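Local atomic coordinates of probable ABC transporter phosphite binding protein PhnD1 (Prochlorococcus marinus str. MIT 9301, PDB entry 5LQ5), a protein that binds inorganic phosphite strongly, and methylphosphonate and phosphate only very weakly, probably as the solute-binding component of an ABC transporter. Residues 60-65 and 82-87; 205-210 and 258-263; 92-97 and 109-114. All coordinates share one frame; numbering follows the deposited sequence.

Interaction 1. Residues 60-65 and 82-87; sequences LVWFGG and AQRDID
Trp-62 and Arg-84 meet in the interior of the protein, the edge of the indole against the flat face of the guanidinium. The two planes are 88° apart. CZ2 and CH2 of the tryptophan do the touching; Trp-62 CH2 lies 3.6 Å from Arg-84 NE, and Trp-62 CZ2 is 3.7 Å from Arg-84 CZ. The opposite face of the guanidinium carries the methyl Ile-86 CG2. The arginine chain bends at its third torsion (chi3 -62°), which swings the head group back toward Asp-87. Arg-84 grips that carboxylate side-on: NE reaches Asp-87 OD2 at 2.9 Å, and NH2 reaches Asp-87 OD1 at 2.9 Å. Both bonds are nearly straight. Asp-87 OD2 also takes the backbone N of Arg-84 on its anti lone pair, so two donors hold this one oxygen. Arg-84 NH1 is bonded to the carbonyl of Phe-247.

The backbones stay well apart, because strand 207-210 runs between strands 60-63 and 79-84. This is the sheet of one lobe of a periplasmic binding protein, in the 2-1-3-n-4 strand order of the type II fold. Gly-64, at the end of strand 60-63, caps the next helix and touches the phosphite. Residues 85-87 begin the passage toward the other lobe.

The packing is dense around Trp-62, whose ring also meets those of Tyr-206, Trp-208 and Phe-247. Were Arg-84 replaced by an alanine, the buried Asp-87 carboxylate would probably lose its charged mate, and a gap would open at the indole edge. The side of Asp-85 and Ile-86 is looser and partly exposed. Asp-85 forms a salt bridge with Arg-251.

Interaction 2. Residues 205-210 and 258-263; sequences DYHWVA and KQYKNI. With PO3 (phosphite ion), chain B.
The backbone at Asp-205, just before strand 207-210, comes nearest to Tyr-260, the N-cap of helix 261-269, with 8.1 Å between their CA atoms. Side chains fill the interval. His-207 and Tyr-260 approach from opposite directions and stack face to face, ring centres 4.0 Å apart and planes at 28°. Tyr-260 CZ sits over the middle of the imidazole, and the imidazole lies toward the rim of the phenol. The other face of the phenol is covered by Gln-259 CG. Tyr-260 OH comes 3.2 Å from His-207 CB.

His-207 takes the crowded position at its first torsion (chi1 60°), which turns ND1 back to its own chain. ND1 donates to Asp-205 O at 3.1 Å, in the carbonyl plane, and this bond fixes the turn of the imidazole. A water joins the same two segments. It accepts from Tyr-260 OH at 2.8 Å and donates to Tyr-206 O at 2.7 Å.

Beyond the stack, Asp-205 and Tyr-206 belong to the phosphite pocket. Asp-205 OD1 accepts from Gly-65 N, and Tyr-206 OH bonds to Asp-13 and Asn-176. Tyr-46, Ser-126, Thr-127 N, Ser-128 and His-158 complete the site with hydrogen bonds to the ion. The stack is thus second shell: through the bond of His-207 to Asp-205 O it probably helps to position the backbone that carries two pocket residues. Asp-205 OD2 lies only 2.5 Å from phosphite O1, which implies that one acid group of the pair probably keeps a proton and donates it to the other.

Interaction 3. Residues 92-97 and 109-114; sequences SVFVVN and KGLKKL
Phe-94 and Val-96, on strand 92-97 of the second lobe's sheet, pack against Leu-111 and Leu-114 of a 3-10 segment. The contact is wholly apolar. Leu-111 lays its CD2 methyl over the face of the Phe-94 ring, 3.9 Å from the ring centre and 5° off the normal. This is a CH-pi contact, with the methyl almost exactly above the middle of the ring. The phenyl and the leucine side chain cross at about a right angle. Leu-114 reaches the same ring obliquely, its CD1 being 3.8 Å from Phe-94 CD1. Its other methyl goes to the valine: Leu-114 CD2 lies 4.1 Å from Val-96 CG1. One leucine thus spans two strand residues with its two branches.

Strand 92-97 is the antiparallel member of its sheet. It runs between strands 172-176 and 194-199, in the same 2-1-3-n-4 order that the other lobe shows. Residues 109-114 lie on the link from it to strand 119-121 and cover part of one side of the sheet, over strands 92-97 and 194-199. Their 3-10 bonding, such as Leu-114 N to Leu-111 O at 2.9 Å, sets residues three apart on one face. That face carries the two leucines, while Lys-109, Lys-112 and Lys-113 are exposed to solvent.

Phe-94 CG stands anti to the carbonyl carbon (chi1 -73°), which sends the ring toward residues 109-114; chi2 (-105°) then turns its face to Leu-111. The leucines also touch strand 194-199, Leu-111 at Trp-198 and Leu-114 at Phe-197. The nearest atoms of phosphite and the Phe-94 side chain are about 12 Å apart.

Overall arrangement
All three contacts are buried, but they serve different lobes. Interactions 1 and 2 share one sheet, their centres 7 Å apart, and they touch directly: Gln-83 OE1 of the first is 2.6 Å from Gln-259 NE2 of the second, a probable hydrogen bond. Both contribute residues to the phosphite pocket. Interaction 3 lies in the other lobe, its centre about 26 Å from each of theirs. Strands 79-84 and 92-97 follow each other in the chain, so the passage between lobes separates it from interaction 1. The chemistry follows the place. Near the pocket, charges, aromatic rings and a water combine; farther out, plain hydrocarbon packing holds a sheet to its cover.

Interaction 1. Residues 60-65 and 82-87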
loop_
_atom_site.group_PDB
_atom_site.type_symbol
_atom_site.label_atom_id
_atom_site.label_comp_id
_atom_site.label_asym_id
_atom_site.label_seq_id
_atom_site.Cartn_x
_atom_site.Cartn_y
_atom_site.Cartn_z
ATOM N N LEU A 60 -9.068 -2.731 12.591
ATOM C CA LEU A 60 -8.129 -3.611 11.936
ATOM C C LEU A 60 -7.940 -3.076 10.525
ATOM O O LEU A 60 -8.890 -3.026 9.755
ATOM C CB LEU A 60 -8.674 -5.026 11.864
ATOM C CG LEU A 60 -7.810 -6.034 11.097
ATOM C CD1 LEU A 60 -6.472 -6.305 11.775
ATOM C CD2 LEU A 60 -8.621 -7.322 10.962
ATOM N N VAL A 61 -6.743 -2.628 10.202
ATOM C CA VAL A 61 -6.487 -1.869 8.964
ATOM C C VAL A 61 -5.291 -2.400 8.208
ATOM O O VAL A 61 -4.252 -2.672 8.796
ATOM C CB VAL A 61 -6.272 -0.374 9.255
ATOM C CG1 VAL A 61 -5.979 0.423 8.000
ATOM C CG2 VAL A 61 -7.485 0.228 9.934
ATOM N N TRP A 62 -5.483 -2.581 6.909
ATOM C CA TRP A 62 -4.437 -2.888 5.932
ATOM C C TRP A 62 -3.727 -1.598 5.545
ATOM O O TRP A 62 -4.280 -0.761 4.811
ATOM C CB TRP A 62 -5.044 -3.574 4.750
ATOM C CG TRP A 62 -4.124 -4.042 3.673
ATOM C CD1 TRP A 62 -4.071 -3.563 2.391
ATOM C CD2 TRP A 62 -3.144 -5.065 3.754
ATOM N NE1 TRP A 62 -3.134 -4.248 1.652
ATOM C CE2 TRP A 62 -2.542 -5.173 2.466
ATOM C CE3 TRP A 62 -2.687 -5.898 4.782
ATOM C CZ2 TRP A 62 -1.518 -6.078 2.187
ATOM C CZ3 TRP A 62 -1.658 -6.810 4.489
ATOM C CH2 TRP A 62 -1.106 -6.893 3.189
ATOM N N PHE A 63 -2.566 -1.396 6.167
ATOM C CA PHE A 63 -1.748 -0.211 5.979
ATOM C C PHE A 63 -0.562 -0.494 5.032
ATOM O O PHE A 63 -0.116 -1.646 4.870
ATOM C CB PHE A 63 -1.172 0.278 7.316
ATOM C CG PHE A 63 -2.109 1.130 8.132
ATOM C CD1 PHE A 63 -2.547 2.362 7.643
ATOM C CD2 PHE A 63 -2.573 0.712 9.367
ATOM C CE1 PHE A 63 -3.416 3.168 8.389
ATOM C CE2 PHE A 63 -3.406 1.515 10.123
ATOM C CZ PHE A 63 -3.851 2.746 9.617
ATOM N N GLY A 64 -0.032 0.562 4.425
ATOM C CA GLY A 64 1.253 0.554 3.824
ATOM C C GLY A 64 2.328 0.729 4.897
ATOM O O GLY A 64 2.007 0.973 6.065
ATOM N N GLY A 65 3.593 0.662 4.502
ATOM C CA GLY A 65 4.695 0.827 5.469
ATOM C C GLY A 65 4.668 2.169 6.186
ATOM O O GLY A 65 4.615 2.234 7.418
ATOM N N ALA A 82 0.143 -8.987 10.937
ATOM C CA ALA A 82 0.560 -9.854 9.835
ATOM C C ALA A 82 0.972 -9.050 8.598
ATOM O O ALA A 82 0.694 -7.847 8.492
ATOM C CB ALA A 82 -0.575 -10.793 9.461
ATOM N N GLN A 83 1.632 -9.721 7.672
ATOM C CA GLN A 83 2.026 -9.182 6.380
ATOM C C GLN A 83 2.009 -10.344 5.386
ATOM O O GLN A 83 1.717 -11.472 5.772
ATOM C CB GLN A 83 3.416 -8.515 6.454
ATOM C CG GLN A 83 4.554 -9.521 6.662
ATOM C CD GLN A 83 5.933 -8.933 6.887
ATOM O OE1 GLN A 83 6.336 -8.011 6.214
ATOM N NE2 GLN A 83 6.700 -9.534 7.799
ATOM N N ARG A 84 2.322 -10.058 4.135
ATOM C CA ARG A 84 2.603 -11.094 3.116
ATOM C C ARG A 84 4.098 -11.334 3.006
ATOM O O ARG A 84 4.897 -10.512 3.420
ATOM C CB ARG A 84 2.018 -10.714 1.760
ATOM C CG ARG A 84 0.547 -10.320 1.810
ATOM C CD ARG A 84 0.071 -9.563 0.577
ATOM N NE ARG A 84 0.780 -8.294 0.420
ATOM C CZ ARG A 84 0.555 -7.417 -0.550
ATOM N NH1 ARG A 84 -0.345 -7.652 -1.489
ATOM N NH2 ARG A 84 1.240 -6.286 -0.579
ATOM N N ASP A 85 4.488 -12.467 2.426
ATOM C CA ASP A 85 5.916 -12.711 2.166
ATOM C C ASP A 85 6.534 -11.583 1.359
ATOM O O ASP A 85 7.616 -11.119 1.688
ATOM C CB ASP A 85 6.152 -14.040 1.428
ATOM C CG ASP A 85 5.959 -15.238 2.327
ATOM O OD1 ASP A 85 6.803 -15.463 3.228
ATOM O OD2 ASP A 85 4.950 -15.948 2.147
ATOM N N ILE A 86 5.818 -11.130 0.337
ATOM C CA ILE A 86 6.306 -10.042 -0.535
ATOM C C ILE A 86 6.537 -8.697 0.176
ATOM O O ILE A 86 7.397 -7.897 -0.222
ATOM C CB ILE A 86 5.429 -9.848 -1.801
ATOM C CG1 ILE A 86 6.144 -8.931 -2.798
ATOM C CG2 ILE A 86 4.026 -9.338 -1.496
ATOM C CD1 ILE A 86 7.546 -9.392 -3.155
ATOM N N ASP A 87 5.794 -8.477 1.247
ATOM C CA ASP A 87 5.962 -7.239 2.021
ATOM C C ASP A 87 7.288 -7.081 2.737
ATOM O O ASP A 87 7.642 -5.969 3.121
ATOM C CB ASP A 87 4.787 -7.035 2.978
ATOM C CG ASP A 87 3.488 -6.904 2.248
ATOM O OD1 ASP A 87 3.422 -6.048 1.325
ATOM O OD2 ASP A 87 2.523 -7.626 2.593
#

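Interaction 2. Residues 205-210 and 258-263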
loop_
_atom_site.group_PDB
_atom_site.type_symbol
_atom_site.label_atom_id
_atom_site.label_comp_id
_atom_site.label_asym_id
_atom_site.label_seq_id
_atom_site.Cartn_x
_atom_site.Cartn_y
_atom_site.Cartn_z
ATOM N N ASP A 205 6.879 -3.106 3.292
ATOM C CA ASP A 205 5.670 -2.341 2.967
ATOM C C ASP A 205 4.434 -2.775 3.777
ATOM O O ASP A 205 4.291 -2.399 4.962
ATOM C CB ASP A 205 5.454 -2.274 1.448
ATOM C CG ASP A 205 4.503 -1.118 1.028
ATOM O OD1 ASP A 205 3.890 -0.458 1.918
ATOM O OD2 ASP A 205 4.440 -0.811 -0.192
ATOM N N TYR A 206 3.494 -3.461 3.130
ATOM C CA TYR A 206 2.157 -3.558 3.696
ATOM C C TYR A 206 2.058 -4.446 4.916
ATOM O O TYR A 206 2.799 -5.421 5.057
ATOM C CB TYR A 206 1.157 -4.064 2.663
ATOM C CG TYR A 206 0.893 -3.160 1.486
ATOM C CD1 TYR A 206 -0.273 -2.424 1.434
ATOM C CD2 TYR A 206 1.746 -3.092 0.393
ATOM C CE1 TYR A 206 -0.581 -1.613 0.364
ATOM C CE2 TYR A 206 1.466 -2.263 -0.708
ATOM C CZ TYR A 206 0.286 -1.554 -0.734
ATOM O OH TYR A 206 0.041 -0.755 -1.857
ATOM N N HIS A 207 1.119 -4.106 5.794
ATOM C CA HIS A 207 0.843 -4.878 6.998
ATOM C C HIS A 207 -0.470 -4.535 7.657
ATOM O O HIS A 207 -0.970 -3.407 7.531
ATOM C CB HIS A 207 1.986 -4.732 8.003
ATOM C CG HIS A 207 2.255 -3.332 8.473
ATOM N ND1 HIS A 207 2.838 -2.367 7.674
ATOM C CD2 HIS A 207 2.097 -2.761 9.686
ATOM C CE1 HIS A 207 2.987 -1.255 8.376
ATOM N NE2 HIS A 207 2.552 -1.471 9.599
ATOM N N TRP A 208 -1.034 -5.539 8.324
ATOM C CA TRP A 208 -2.209 -5.388 9.148
ATOM C C TRP A 208 -1.841 -4.844 10.503
ATOM O O TRP A 208 -0.928 -5.343 11.143
ATOM C CB TRP A 208 -2.922 -6.717 9.369
ATOM C CG TRP A 208 -3.665 -7.270 8.183
ATOM C CD1 TRP A 208 -3.313 -8.343 7.392
ATOM C CD2 TRP A 208 -4.934 -6.815 7.699
ATOM N NE1 TRP A 208 -4.270 -8.537 6.437
ATOM C CE2 TRP A 208 -5.280 -7.632 6.611
ATOM C CE3 TRP A 208 -5.788 -5.782 8.068
ATOM C CZ2 TRP A 208 -6.459 -7.446 5.899
ATOM C CZ3 TRP A 208 -6.967 -5.609 7.375
ATOM C CH2 TRP A 208 -7.285 -6.430 6.299
ATOM N N VAL A 209 -2.632 -3.891 10.965
ATOM C CA VAL A 209 -2.506 -3.268 12.268
ATOM C C VAL A 209 -3.839 -3.354 12.987
ATOM O O VAL A 209 -4.860 -2.969 12.427
ATOM C CB VAL A 209 -2.038 -1.807 12.178
ATOM C CG1 VAL A 209 -1.871 -1.205 13.576
ATOM C CG2 VAL A 209 -0.717 -1.697 11.403
ATOM N N ALA A 210 -3.821 -3.781 14.254
ATOM C CA ALA A 210 -5.037 -3.842 15.081
ATOM C C ALA A 210 -4.945 -2.902 16.289
ATOM O O ALA A 210 -3.840 -2.631 16.804
ATOM C CB ALA A 210 -5.311 -5.266 15.572
ATOM N N LYS A 258 9.561 -3.762 14.820
ATOM C CA LYS A 258 11.007 -3.607 14.549
ATOM C C LYS A 258 11.356 -3.515 13.051
ATOM O O LYS A 258 12.305 -2.801 12.644
ATOM C CB LYS A 258 11.805 -4.773 15.161
ATOM C CG LYS A 258 12.266 -4.570 16.599
ATOM C CD LYS A 258 12.522 -5.895 17.319
ATOM C CE LYS A 258 13.635 -6.730 16.700
ATOM N NZ LYS A 258 14.988 -6.241 17.079
ATOM N N GLN A 259 10.563 -4.197 12.229
ATOM C CA GLN A 259 10.931 -4.362 10.817
ATOM C C GLN A 259 10.730 -3.053 10.022
ATOM O O GLN A 259 11.284 -2.904 8.926
ATOM C CB GLN A 259 10.330 -5.613 10.147
ATOM C CG GLN A 259 8.932 -5.533 9.595
ATOM C CD GLN A 259 8.596 -6.640 8.580
ATOM O OE1 GLN A 259 9.170 -7.722 8.561
ATOM N NE2 GLN A 259 7.660 -6.343 7.717
ATOM N N TYR A 260 10.003 -2.097 10.600
ATOM C CA TYR A 260 9.662 -0.851 9.880
ATOM C C TYR A 260 10.596 0.321 10.227
ATOM O O TYR A 260 10.332 1.458 9.869
ATOM C CB TYR A 260 8.192 -0.453 10.151
ATOM C CG TYR A 260 7.283 -1.567 9.710
ATOM C CD1 TYR A 260 6.947 -1.770 8.357
ATOM C CD2 TYR A 260 6.877 -2.514 10.636
ATOM C CE1 TYR A 260 6.161 -2.875 7.975
ATOM C CE2 TYR A 260 6.138 -3.606 10.276
ATOM C CZ TYR A 260 5.783 -3.793 8.972
ATOM O OH TYR A 260 5.092 -4.941 8.709
ATOM N N LYS A 261 11.688 0.033 10.939
ATOM C CA LYS A 261 12.697 1.034 11.319
ATOM C C LYS A 261 13.243 1.850 10.144
ATOM O O LYS A 261 13.334 3.071 10.207
ATOM C CB LYS A 261 13.876 0.342 12.057
ATOM C CG LYS A 261 14.892 1.263 12.701
ATOM C CD LYS A 261 16.069 0.444 13.234
ATOM C CE LYS A 261 17.309 1.279 13.536
ATOM N NZ LYS A 261 18.177 1.546 12.347
ATOM N N ASN A 262 13.572 1.158 9.065
ATOM C CA ASN A 262 14.137 1.820 7.870
ATOM C C ASN A 262 13.092 2.737 7.206
ATOM O O ASN A 262 13.391 3.871 6.844
ATOM C CB ASN A 262 14.680 0.786 6.889
ATOM C CG ASN A 262 15.195 1.398 5.617
ATOM O OD1 ASN A 262 16.231 2.094 5.591
ATOM N ND2 ASN A 262 14.468 1.168 4.543
ATOM N N ILE A 263 11.835 2.276 7.136
ATOM C CA ILE A 263 10.794 3.147 6.577
ATOM C C ILE A 263 10.620 4.394 7.448
ATOM O O ILE A 263 10.522 5.507 6.946
ATOM C CB ILE A 263 9.454 2.401 6.450
ATOM C CG1 ILE A 263 9.535 1.268 5.420
ATOM C CG2 ILE A 263 8.306 3.366 6.092
ATOM C CD1 ILE A 263 10.000 1.625 4.039
HETATM P P PO3 B . 1.762 1.803 -0.061
HETATM O O1 PO3 B . 3.006 1.181 -0.780
HETATM O O2 PO3 B . 2.108 2.643 1.236
HETATM O O3 PO3 B . 0.888 2.618 -1.054
HETATM O O HOH W 1 5.347 -5.387 5.935
#

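Interaction 3. Residues 92-97 and 109-114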
loop_
_atom_site.group_PDB
_atom_site.type_symbol
_atom_site.label_atom_id
_atom_site.label_comp_id
_atom_site.label_asym_id
_atom_site.label_seq_id
_atom_site.Cartn_x
_atom_site.Cartn_y
_atom_site.Cartn_z
ATOM N N SER A 92 8.947 -1.061 -6.004
ATOM C CA SER A 92 8.222 -0.170 -6.882
ATOM C C SER A 92 8.701 -0.354 -8.313
ATOM O O SER A 92 9.802 -0.860 -8.582
ATOM C CB SER A 92 8.439 1.290 -6.499
ATOM O OG SER A 92 8.069 1.561 -5.146
ATOM N N VAL A 93 7.875 0.143 -9.214
ATOM C CA VAL A 93 8.235 0.367 -10.607
ATOM C C VAL A 93 8.049 1.824 -10.983
ATOM O O VAL A 93 7.140 2.534 -10.499
ATOM C CB VAL A 93 7.438 -0.517 -11.589
ATOM C CG1 VAL A 93 7.760 -1.978 -11.312
ATOM C CG2 VAL A 93 5.920 -0.261 -11.534
ATOM N N PHE A 94 8.983 2.283 -11.793
ATOM C CA PHE A 94 8.833 3.489 -12.563
ATOM C C PHE A 94 8.334 3.108 -13.946
ATOM O O PHE A 94 8.884 2.198 -14.576
ATOM C CB PHE A 94 10.141 4.252 -12.669
ATOM C CG PHE A 94 10.566 4.944 -11.385
ATOM C CD1 PHE A 94 10.441 6.308 -11.231
ATOM C CD2 PHE A 94 11.111 4.226 -10.345
ATOM C CE1 PHE A 94 10.873 6.936 -10.070
ATOM C CE2 PHE A 94 11.529 4.838 -9.160
ATOM C CZ PHE A 94 11.401 6.200 -9.016
ATOM N N VAL A 95 7.313 3.801 -14.417
ATOM C CA VAL A 95 6.729 3.608 -15.732
ATOM C C VAL A 95 6.753 4.901 -16.526
ATOM O O VAL A 95 6.681 6.016 -15.941
ATOM C CB VAL A 95 5.315 3.040 -15.687
ATOM C CG1 VAL A 95 5.282 1.699 -14.989
ATOM C CG2 VAL A 95 4.324 3.992 -15.069
ATOM N N VAL A 96 6.847 4.753 -17.850
ATOM C CA VAL A 96 6.842 5.878 -18.771
ATOM C C VAL A 96 5.858 5.669 -19.898
ATOM O O VAL A 96 5.573 4.535 -20.288
ATOM C CB VAL A 96 8.225 6.196 -19.352
ATOM C CG1 VAL A 96 9.179 6.663 -18.253
ATOM C CG2 VAL A 96 8.799 4.977 -20.072
ATOM N N ASN A 97 5.332 6.782 -20.405
ATOM C CA ASN A 97 4.433 6.778 -21.545
ATOM C C ASN A 97 5.302 6.452 -22.776
ATOM O O ASN A 97 6.412 6.965 -22.928
ATOM C CB ASN A 97 3.754 8.122 -21.714
ATOM C CG ASN A 97 2.704 8.119 -22.803
ATOM O OD1 ASN A 97 3.030 8.073 -23.977
ATOM N ND2 ASN A 97 1.438 8.155 -22.420
ATOM N N LYS A 109 21.143 5.386 -11.492
ATOM C CA LYS A 109 21.614 6.696 -12.029
ATOM C C LYS A 109 20.853 7.153 -13.297
ATOM O O LYS A 109 20.755 8.367 -13.590
ATOM C CB LYS A 109 23.128 6.667 -12.307
ATOM C CG LYS A 109 24.006 6.389 -11.090
ATOM C CD LYS A 109 24.367 7.635 -10.300
ATOM C CE LYS A 109 25.572 7.368 -9.401
ATOM N NZ LYS A 109 26.027 8.581 -8.673
ATOM N N GLY A 110 20.271 6.179 -13.995
ATOM C CA GLY A 110 19.406 6.400 -15.172
ATOM C C GLY A 110 18.131 7.192 -14.883
ATOM O O GLY A 110 17.467 7.719 -15.788
ATOM N N LEU A 111 17.759 7.269 -13.612
ATOM C CA LEU A 111 16.596 8.095 -13.225
ATOM C C LEU A 111 16.770 9.578 -13.571
ATOM O O LEU A 111 15.796 10.296 -13.662
ATOM C CB LEU A 111 16.279 7.960 -11.726
ATOM C CG LEU A 111 15.733 6.616 -11.271
ATOM C CD1 LEU A 111 15.600 6.653 -9.739
ATOM C CD2 LEU A 111 14.416 6.259 -11.928
ATOM N N LYS A 112 18.009 10.031 -13.782
ATOM C CA LYS A 112 18.278 11.375 -14.333
ATOM C C LYS A 112 17.542 11.670 -15.639
ATOM O O LYS A 112 17.268 12.843 -15.953
ATOM C CB LYS A 112 19.797 11.618 -14.528
ATOM C CG LYS A 112 20.468 12.266 -13.329
ATOM C CD LYS A 112 21.987 12.201 -13.405
ATOM C CE LYS A 112 22.654 13.448 -12.830
ATOM N NZ LYS A 112 22.109 13.904 -11.519
ATOM N N LYS A 113 17.227 10.623 -16.396
ATOM C CA LYS A 113 16.455 10.768 -17.662
ATOM C C LYS A 113 15.006 11.269 -17.421
ATOM O O LYS A 113 14.308 11.676 -18.334
ATOM C CB LYS A 113 16.458 9.463 -18.467
ATOM C CG LYS A 113 17.836 9.084 -19.015
ATOM C CD LYS A 113 17.830 7.721 -19.676
ATOM C CE LYS A 113 19.217 7.100 -19.789
ATOM N NZ LYS A 113 19.192 5.759 -20.456
ATOM N N LEU A 114 14.572 11.275 -16.161
ATOM C CA LEU A 114 13.223 11.783 -15.831
ATOM C C LEU A 114 13.131 13.271 -15.561
ATOM O O LEU A 114 12.036 13.845 -15.409
ATOM C CB LEU A 114 12.618 10.967 -14.697
ATOM C CG LEU A 114 12.516 9.462 -14.981
ATOM C CD1 LEU A 114 11.944 8.733 -13.779
ATOM C CD2 LEU A 114 11.683 9.131 -16.218
#